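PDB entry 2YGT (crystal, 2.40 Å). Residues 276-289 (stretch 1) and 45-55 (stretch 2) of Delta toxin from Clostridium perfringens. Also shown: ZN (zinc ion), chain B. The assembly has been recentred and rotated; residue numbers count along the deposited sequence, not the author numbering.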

ATOM      1  N   THR A 276      13.628   1.428   4.008  1.00 21.63           N
ATOM      2  CA  THR A 276      12.937   1.396   5.290  1.00 29.13           C
ATOM      3  C   THR A 276      12.991   2.733   6.025  1.00 30.25           C
ATOM      4  O   THR A 276      14.042   3.367   6.115  1.00 22.23           O
ATOM      5  CB  THR A 276      13.510   0.295   6.203  1.00 30.21           C
ATOM      6  OG1 THR A 276      13.375  -0.977   5.556  1.00 27.08           O
ATOM      7  CG2 THR A 276      12.778   0.267   7.540  1.00 24.23           C
ATOM      8  N   VAL A 277      11.846   3.150   6.552  1.00 25.32           N
ATOM      9  CA  VAL A 277      11.754   4.389   7.315  1.00 23.47           C
ATOM     10  C   VAL A 277      11.233   4.107   8.719  1.00 21.06           C
ATOM     11  O   VAL A 277      10.260   3.375   8.890  1.00 22.88           O
ATOM     12  CB  VAL A 277      10.831   5.408   6.624  1.00 25.33           C
ATOM     13  CG1 VAL A 277      10.717   6.671   7.453  1.00 30.95           C
ATOM     14  CG2 VAL A 277      11.358   5.734   5.239  1.00 32.11           C
ATOM     15  N   LYS A 278      11.882   4.685   9.725  1.00 21.83           N
ATOM     16  CA  LYS A 278      11.470   4.471  11.109  1.00 27.27           C
ATOM     17  C   LYS A 278      10.638   5.630  11.655  1.00 26.28           C
ATOM     18  O   LYS A 278      10.935   6.796  11.400  1.00 24.35           O
ATOM     19  CB  LYS A 278      12.689   4.233  12.004  1.00 31.87           C
ATOM     20  CG  LYS A 278      13.407   2.920  11.748  1.00 33.64           C
ATOM     21  CD  LYS A 278      14.410   2.625  12.853  1.00 31.73           C
ATOM     22  N   PHE A 279       9.595   5.301  12.409  1.00 21.34           N
ATOM     23  CA  PHE A 279       8.744   6.312  13.027  1.00 20.86           C
ATOM     24  C   PHE A 279       8.562   6.028  14.511  1.00 21.55           C
ATOM     25  O   PHE A 279       8.397   4.878  14.909  1.00 24.48           O
ATOM     26  CB  PHE A 279       7.372   6.354  12.348  1.00 19.61           C
ATOM     27  CG  PHE A 279       7.382   6.992  10.992  1.00 21.91           C
ATOM     28  CD1 PHE A 279       7.442   8.370  10.861  1.00 21.39           C
ATOM     29  CD2 PHE A 279       7.320   6.218   9.845  1.00 18.43           C
ATOM     30  CE1 PHE A 279       7.447   8.962   9.614  1.00 23.14           C
ATOM     31  CE2 PHE A 279       7.325   6.807   8.596  1.00 20.55           C
ATOM     32  CZ  PHE A 279       7.389   8.178   8.481  1.00 18.89           C
ATOM     33  N   GLU A 280       8.600   7.076  15.326  1.00 21.80           N
ATOM     34  CA  GLU A 280       8.315   6.934  16.747  1.00 22.42           C
ATOM     35  C   GLU A 280       6.937   7.490  17.068  1.00 33.26           C
ATOM     36  O   GLU A 280       6.570   8.571  16.604  1.00 20.90           O
ATOM     37  CB  GLU A 280       9.368   7.632  17.613  1.00 23.50           C
ATOM     38  CG  GLU A 280       9.146   7.405  19.108  1.00 24.28           C
ATOM     39  CD  GLU A 280      10.219   8.034  19.982  1.00 30.32           C
ATOM     40  OE1 GLU A 280      10.160   9.259  20.220  1.00 27.43           O
ATOM     41  OE2 GLU A 280      11.121   7.299  20.436  1.00 34.54           O
ATOM     42  N   LEU A 281       6.179   6.733  17.855  1.00 21.70           N
ATOM     43  CA  LEU A 281       4.890   7.187  18.354  1.00 21.66           C
ATOM     44  C   LEU A 281       5.015   7.672  19.793  1.00 24.61           C
ATOM     45  O   LEU A 281       5.453   6.934  20.676  1.00 24.94           O
ATOM     46  CB  LEU A 281       3.845   6.071  18.275  1.00 27.64           C
ATOM     47  CG  LEU A 281       3.159   5.815  16.932  1.00 23.44           C
ATOM     48  CD1 LEU A 281       4.121   5.187  15.938  1.00 25.39           C
ATOM     49  CD2 LEU A 281       1.948   4.923  17.130  1.00 22.20           C
ATOM     50  N   ASP A 282       4.639   8.923  20.019  1.00 21.63           N
ATOM     51  CA  ASP A 282       4.542   9.443  21.371  1.00 22.33           C
ATOM     52  C   ASP A 282       3.070   9.428  21.774  1.00 21.72           C
ATOM     53  O   ASP A 282       2.284  10.261  21.326  1.00 20.86           O
ATOM     54  CB  ASP A 282       5.128  10.854  21.450  1.00 22.52           C
ATOM     55  CG  ASP A 282       5.366  11.306  22.876  1.00 29.69           C
ATOM     56  OD1 ASP A 282       4.503  11.036  23.739  1.00 23.61           O
ATOM     57  OD2 ASP A 282       6.416  11.931  23.137  1.00 29.32           O
ATOM     58  N   TRP A 283       2.702   8.459  22.605  1.00 22.21           N
ATOM     59  CA  TRP A 283       1.309   8.266  22.991  1.00 21.72           C
ATOM     60  C   TRP A 283       0.825   9.310  23.995  1.00 40.04           C
ATOM     61  O   TRP A 283      -0.375   9.441  24.231  1.00 21.45           O
ATOM     62  CB  TRP A 283       1.098   6.862  23.559  1.00 22.25           C
ATOM     63  CG  TRP A 283       1.388   5.760  22.583  1.00 22.81           C
ATOM     64  CD1 TRP A 283       2.608   5.409  22.080  1.00 22.42           C
ATOM     65  CD2 TRP A 283       0.443   4.852  22.007  1.00 21.31           C
ATOM     66  NE1 TRP A 283       2.480   4.342  21.222  1.00 22.04           N
ATOM     67  CE2 TRP A 283       1.157   3.981  21.160  1.00 21.36           C
ATOM     68  CE3 TRP A 283      -0.943   4.693  22.123  1.00 20.70           C
ATOM     69  CZ2 TRP A 283       0.537   2.970  20.432  1.00 21.04           C
ATOM     70  CZ3 TRP A 283      -1.559   3.684  21.400  1.00 20.18           C
ATOM     71  CH2 TRP A 283      -0.821   2.837  20.567  1.00 20.24           C
ATOM     72  N   GLU A 284       1.757  10.047  24.592  1.00 22.74           N
ATOM     73  CA  GLU A 284       1.386  11.105  25.529  1.00 29.35           C
ATOM     74  C   GLU A 284       1.124  12.403  24.785  1.00 27.15           C
ATOM     75  O   GLU A 284       0.113  13.068  25.012  1.00 31.09           O
ATOM     76  CB  GLU A 284       2.472  11.319  26.585  1.00 26.52           C
ATOM     77  CG  GLU A 284       2.388  10.382  27.782  1.00 30.63           C
ATOM     78  CD  GLU A 284       3.423  10.708  28.853  1.00 42.36           C
ATOM     79  OE1 GLU A 284       4.334  11.520  28.579  1.00 41.10           O
ATOM     80  OE2 GLU A 284       3.325  10.152  29.968  1.00 47.35           O
ATOM     81  N   LYS A 285       2.038  12.756  23.887  1.00 22.05           N
ATOM     82  CA  LYS A 285       1.923  13.994  23.129  1.00 25.67           C
ATOM     83  C   LYS A 285       1.084  13.819  21.866  1.00 20.09           C
ATOM     84  O   LYS A 285       0.819  14.788  21.157  1.00 24.32           O
ATOM     85  CB  LYS A 285       3.310  14.523  22.757  1.00 30.95           C
ATOM     86  CG  LYS A 285       4.222  14.793  23.944  1.00 23.14           C
ATOM     87  CD  LYS A 285       5.595  15.261  23.481  1.00 24.15           C
ATOM     88  CE  LYS A 285       6.566  15.378  24.649  1.00 25.03           C
ATOM     89  NZ  LYS A 285       6.817  14.057  25.292  1.00 44.84           N
ATOM     90  N   HIS A 286       0.667  12.585  21.595  1.00 19.83           N
ATOM     91  CA  HIS A 286      -0.099  12.274  20.388  1.00 18.72           C
ATOM     92  C   HIS A 286       0.632  12.692  19.114  1.00 18.29           C
ATOM     93  O   HIS A 286       0.075  13.399  18.275  1.00 17.44           O
ATOM     94  CB  HIS A 286      -1.475  12.947  20.420  1.00 17.98           C
ATOM     95  CG  HIS A 286      -2.231  12.723  21.692  1.00 28.60           C
ATOM     96  ND1 HIS A 286      -2.643  13.759  22.502  1.00 23.89           N
ATOM     97  CD2 HIS A 286      -2.652  11.586  22.293  1.00 18.74           C
ATOM     98  CE1 HIS A 286      -3.286  13.270  23.547  1.00 24.78           C
ATOM     99  NE2 HIS A 286      -3.306  11.953  23.443  1.00 27.25           N
ATOM    100  N   THR A 287       1.879  12.262  18.972  1.00 18.93           N
ATOM    101  CA  THR A 287       2.659  12.626  17.799  1.00 18.64           C
ATOM    102  C   THR A 287       3.279  11.405  17.142  1.00 18.77           C
ATOM    103  O   THR A 287       3.546  10.395  17.795  1.00 24.54           O
ATOM    104  CB  THR A 287       3.791  13.627  18.137  1.00 19.37           C
ATOM    105  OG1 THR A 287       4.756  12.996  18.989  1.00 20.51           O
ATOM    106  CG2 THR A 287       3.234  14.875  18.820  1.00 21.32           C
ATOM    107  N   ILE A 288       3.497  11.508  15.838  1.00 18.17           N
ATOM    108  CA  ILE A 288       4.240  10.498  15.105  1.00 18.35           C
ATOM    109  C   ILE A 288       5.373  11.200  14.364  1.00 18.54           C
ATOM    110  O   ILE A 288       5.142  12.134  13.596  1.00 28.36           O
ATOM    111  CB  ILE A 288       3.329   9.686  14.141  1.00 18.09           C
ATOM    112  CG1 ILE A 288       4.067   8.448  13.630  1.00 20.59           C
ATOM    113  CG2 ILE A 288       2.835  10.552  12.989  1.00 16.46           C
ATOM    114  CD1 ILE A 288       3.168   7.416  12.978  1.00 17.16           C
ATOM    115  N   ARG A 289       6.603  10.772  14.632  1.00 19.50           N
ATOM    116  CA  ARG A 289       7.784  11.428  14.079  1.00 19.89           C
ATOM    117  C   ARG A 289       8.777  10.418  13.514  1.00 22.95           C
ATOM    118  O   ARG A 289       9.046   9.390  14.134  1.00 25.63           O
ATOM    119  CB  ARG A 289       8.491  12.257  15.160  1.00 20.82           C
ATOM    120  CG  ARG A 289       7.701  13.428  15.716  1.00 20.46           C
ATOM    121  CD  ARG A 289       8.515  14.143  16.787  1.00 24.61           C
ATOM    122  NE  ARG A 289       7.829  15.306  17.346  1.00 24.93           N
ATOM    123  CZ  ARG A 289       7.820  16.510  16.781  1.00 30.79           C
ATOM    124  NH1 ARG A 289       8.451  16.713  15.630  1.00 20.90           N
ATOM    125  NH2 ARG A 289       7.174  17.513  17.364  1.00 20.71           N
TER
HETATM  126 ZN    ZN B1291      -3.626  10.003  24.597  1.00 38.61          ZN
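Stretch 2, residues 45-55: KITVDASFVDD

Stretch 2 packs onto stretch 1 as one extended strand laid along a hairpin. Residues 276-282 and 287-289 of stretch 1 are the two arms, joined by a turn and zipped together by backbone hydrogen bonds: Asp282 N to Thr287 O at 2.9 Å and Thr287 N to Asp282 O at 3.1 Å, with Glu280 and Arg289 paired in the same way further along. The strand of stretch 2 runs with the first arm, their directions 23° apart (signed crossing angle -23°), and against the second, at 155°. The axes come no closer than 9.6 Å and 7.6 Å respectively, and no hydrogen bond crosses between the stretches. This is face packing, built from side chains, rather than the extension of a sheet.

The backbone of stretch 2 stays in the beta region throughout, so its side chains alternate. Ile46, Val48, Ala50 and Phe52 point their CA-to-CB bonds toward the hairpin, while Thr47, Asp49 and Val53 point away. The register follows. Ile46 CA lies 8.4 Å from Val277 CA. Ala50 CA lies 6.7 Å from Ile288 CA. Phe52 CA lies 6.0 Å from His286 CA. The backbones thus draw closer toward the turn, where the small Ala50 and then Phe52 meet the hairpin.

The aliphatic contacts form the first half of the interface. Ile46 CG2 sits 4.3 Å from Val277 CG2 and 4.2 Å from Phe279 CZ, the latter at the edge of the ring. Val48 touches both arms: its CG2 is 3.6 Å from Ile288 CD1 and lies over the face of Phe279, 4.0 Å from the ring centroid and 12° off the normal, a CH-pi contact. Ala50 CB meets Ile288 CB at 4.2 Å.

Aromatic packing dominates the second half. Phe52, chi1 in the m well, gives up 139 Å² to the hairpin, the largest share of any residue in a contact that buries 565 Å² in all. His286 CA sits over its face, 3.6 Å from the ring centroid and 15° off the normal. This close approach accompanies the left-handed backbone of His286 (phi/psi 56/52) at the end of the turn. Phe52 also turns an edge to the face of Trp283, the centroid of the Trp283 five-membered ring lying 5.9 Å from that of Phe52 with the planes at 83°. Leu281 CG adds an apolar contact 4.3 Å from Phe52 CZ.

Metal coordination closes the contact beyond Phe52. Zinc is bound by His286 NE2 at 2.3 Å and by Asp54 OD1 at 2.2 Å, so the ion bridges the stretches. Asp54 OD2 comes within 3.3 Å of His286 NE2 without a hydrogen bond.

Within the turn, Asp282 OD1 accepts from Lys285 N and Glu284 N, each at 3.0 Å, and Asp282 OD2 forms a salt bridge with Lys285 NZ at 3.1 Å. The rule is legible: alternating apolar residues for the arms, one aromatic for the turn, and a metal ligand beyond it.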

ATOM      1  N   LYS A  45       7.766   7.934  -1.599  1.00 22.65           N
ATOM      2  CA  LYS A  45       7.193   8.801  -0.584  1.00 24.05           C
ATOM      3  C   LYS A  45       6.322   8.007   0.376  1.00 29.78           C
ATOM      4  O   LYS A  45       5.546   7.147  -0.038  1.00 26.82           O
ATOM      5  CB  LYS A  45       6.378   9.921  -1.231  1.00 28.69           C
ATOM      6  CG  LYS A  45       7.206  10.871  -2.089  1.00 35.50           C
ATOM      7  CD  LYS A  45       6.326  11.677  -3.032  1.00 37.66           C
ATOM      8  N   ILE A  46       6.466   8.293   1.663  1.00 30.38           N
ATOM      9  CA  ILE A  46       5.598   7.704   2.669  1.00 27.84           C
ATOM     10  C   ILE A  46       4.987   8.794   3.539  1.00 27.56           C
ATOM     11  O   ILE A  46       5.670   9.726   3.965  1.00 25.13           O
ATOM     12  CB  ILE A  46       6.344   6.686   3.553  1.00 30.72           C
ATOM     13  CG1 ILE A  46       5.374   6.010   4.522  1.00 33.69           C
ATOM     14  CG2 ILE A  46       7.461   7.361   4.324  1.00 41.14           C
ATOM     15  CD1 ILE A  46       4.240   5.286   3.835  1.00 36.46           C
ATOM     16  N   THR A  47       3.688   8.672   3.782  1.00 26.01           N
ATOM     17  CA  THR A  47       2.981   9.560   4.690  1.00 16.67           C
ATOM     18  C   THR A  47       2.176   8.728   5.673  1.00 22.22           C
ATOM     19  O   THR A  47       1.401   7.861   5.274  1.00 18.53           O
ATOM     20  CB  THR A  47       2.032  10.506   3.938  1.00 16.81           C
ATOM     21  OG1 THR A  47       2.795  11.508   3.254  1.00 23.58           O
ATOM     22  CG2 THR A  47       1.076  11.185   4.907  1.00 21.61           C
ATOM     23  N   VAL A  48       2.368   8.987   6.962  1.00 21.84           N
ATOM     24  CA  VAL A  48       1.599   8.295   7.986  1.00 18.97           C
ATOM     25  C   VAL A  48       0.658   9.250   8.706  1.00 19.78           C
ATOM     26  O   VAL A  48       1.078  10.288   9.215  1.00 16.66           O
ATOM     27  CB  VAL A  48       2.504   7.593   9.015  1.00 22.43           C
ATOM     28  CG1 VAL A  48       3.159   6.373   8.390  1.00 19.07           C
ATOM     29  CG2 VAL A  48       3.549   8.558   9.566  1.00 16.69           C
ATOM     30  N   ASP A  49      -0.620   8.896   8.729  1.00 24.45           N
ATOM     31  CA  ASP A  49      -1.607   9.641   9.492  1.00 22.54           C
ATOM     32  C   ASP A  49      -1.970   8.821  10.717  1.00 16.41           C
ATOM     33  O   ASP A  49      -2.587   7.763  10.605  1.00 23.58           O
ATOM     34  CB  ASP A  49      -2.861   9.910   8.655  1.00 26.79           C
ATOM     35  CG  ASP A  49      -2.573  10.750   7.425  1.00 43.46           C
ATOM     36  OD1 ASP A  49      -1.744  11.682   7.516  1.00 47.67           O
ATOM     37  OD2 ASP A  49      -3.182  10.484   6.367  1.00 55.48           O
ATOM     38  N   ALA A  50      -1.572   9.301  11.886  1.00 16.58           N
ATOM     39  CA  ALA A  50      -1.908   8.623  13.128  1.00 16.65           C
ATOM     40  C   ALA A  50      -3.094   9.294  13.813  1.00 21.21           C
ATOM     41  O   ALA A  50      -3.119  10.511  13.991  1.00 19.21           O
ATOM     42  CB  ALA A  50      -0.706   8.592  14.055  1.00 16.83           C
ATOM     43  N   SER A  51      -4.083   8.493  14.189  1.00 16.76           N
ATOM     44  CA  SER A  51      -5.197   8.990  14.978  1.00 20.08           C
ATOM     45  C   SER A  51      -5.158   8.370  16.363  1.00 18.83           C
ATOM     46  O   SER A  51      -5.566   7.223  16.544  1.00 18.41           O
ATOM     47  CB  SER A  51      -6.530   8.675  14.302  1.00 18.74           C
ATOM     48  OG  SER A  51      -6.715   9.481  13.159  1.00 32.01           O
ATOM     49  N   PHE A  52      -4.647   9.128  17.328  1.00 17.36           N
ATOM     50  CA  PHE A  52      -4.597   8.684  18.715  1.00 17.65           C
ATOM     51  C   PHE A  52      -5.971   8.833  19.354  1.00 25.83           C
ATOM     52  O   PHE A  52      -6.507   9.938  19.448  1.00 17.91           O
ATOM     53  CB  PHE A  52      -3.572   9.501  19.511  1.00 17.90           C
ATOM     54  CG  PHE A  52      -2.150   9.318  19.054  1.00 17.83           C
ATOM     55  CD1 PHE A  52      -1.636  10.093  18.027  1.00 17.66           C
ATOM     56  CD2 PHE A  52      -1.324   8.385  19.660  1.00 18.01           C
ATOM     57  CE1 PHE A  52      -0.329   9.933  17.603  1.00 17.65           C
ATOM     58  CE2 PHE A  52      -0.016   8.220  19.243  1.00 18.01           C
ATOM     59  CZ  PHE A  52       0.483   8.994  18.210  1.00 17.82           C
ATOM     60  N   VAL A  53      -6.547   7.722  19.793  1.00 19.52           N
ATOM     61  CA  VAL A  53      -7.838   7.774  20.457  1.00 22.72           C
ATOM     62  C   VAL A  53      -7.665   7.771  21.968  1.00 21.31           C
ATOM     63  O   VAL A  53      -6.973   6.916  22.517  1.00 20.75           O
ATOM     64  CB  VAL A  53      -8.738   6.596  20.054  1.00 24.09           C
ATOM     65  CG1 VAL A  53     -10.064   6.676  20.792  1.00 18.50           C
ATOM     66  CG2 VAL A  53      -8.957   6.580  18.546  1.00 17.79           C
ATOM     67  N   ASP A  54      -8.285   8.745  22.630  1.00 24.17           N
ATOM     68  CA  ASP A  54      -8.345   8.772  24.088  1.00 22.74           C
ATOM     69  C   ASP A  54      -9.737   8.378  24.562  1.00 22.41           C
ATOM     70  O   ASP A  54     -10.693   9.145  24.444  1.00 23.90           O
ATOM     71  CB  ASP A  54      -7.937  10.141  24.637  1.00 23.04           C
ATOM     72  CG  ASP A  54      -6.436  10.312  24.692  1.00 27.41           C
ATOM     73  OD1 ASP A  54      -5.736   9.407  24.198  1.00 24.34           O
ATOM     74  OD2 ASP A  54      -5.958  11.336  25.226  1.00 39.17           O
ATOM     75  N   ASP A  55      -9.833   7.166  25.092  1.00 20.92           N
ATOM     76  CA  ASP A  55     -11.108   6.578  25.467  1.00 22.31           C
ATOM     77  C   ASP A  55     -10.995   5.999  26.872  1.00 25.05           C
ATOM     78  O   ASP A  55     -10.506   4.886  27.057  1.00 22.18           O
ATOM     79  CB  ASP A  55     -11.483   5.487  24.458  1.00 21.15           C
ATOM     80  CG  ASP A  55     -12.783   4.794  24.799  1.00 25.56           C
ATOM     81  OD1 ASP A  55     -13.388   5.136  25.834  1.00 26.86           O
ATOM     82  OD2 ASP A  55     -13.202   3.904  24.028  1.00 29.99           O
TER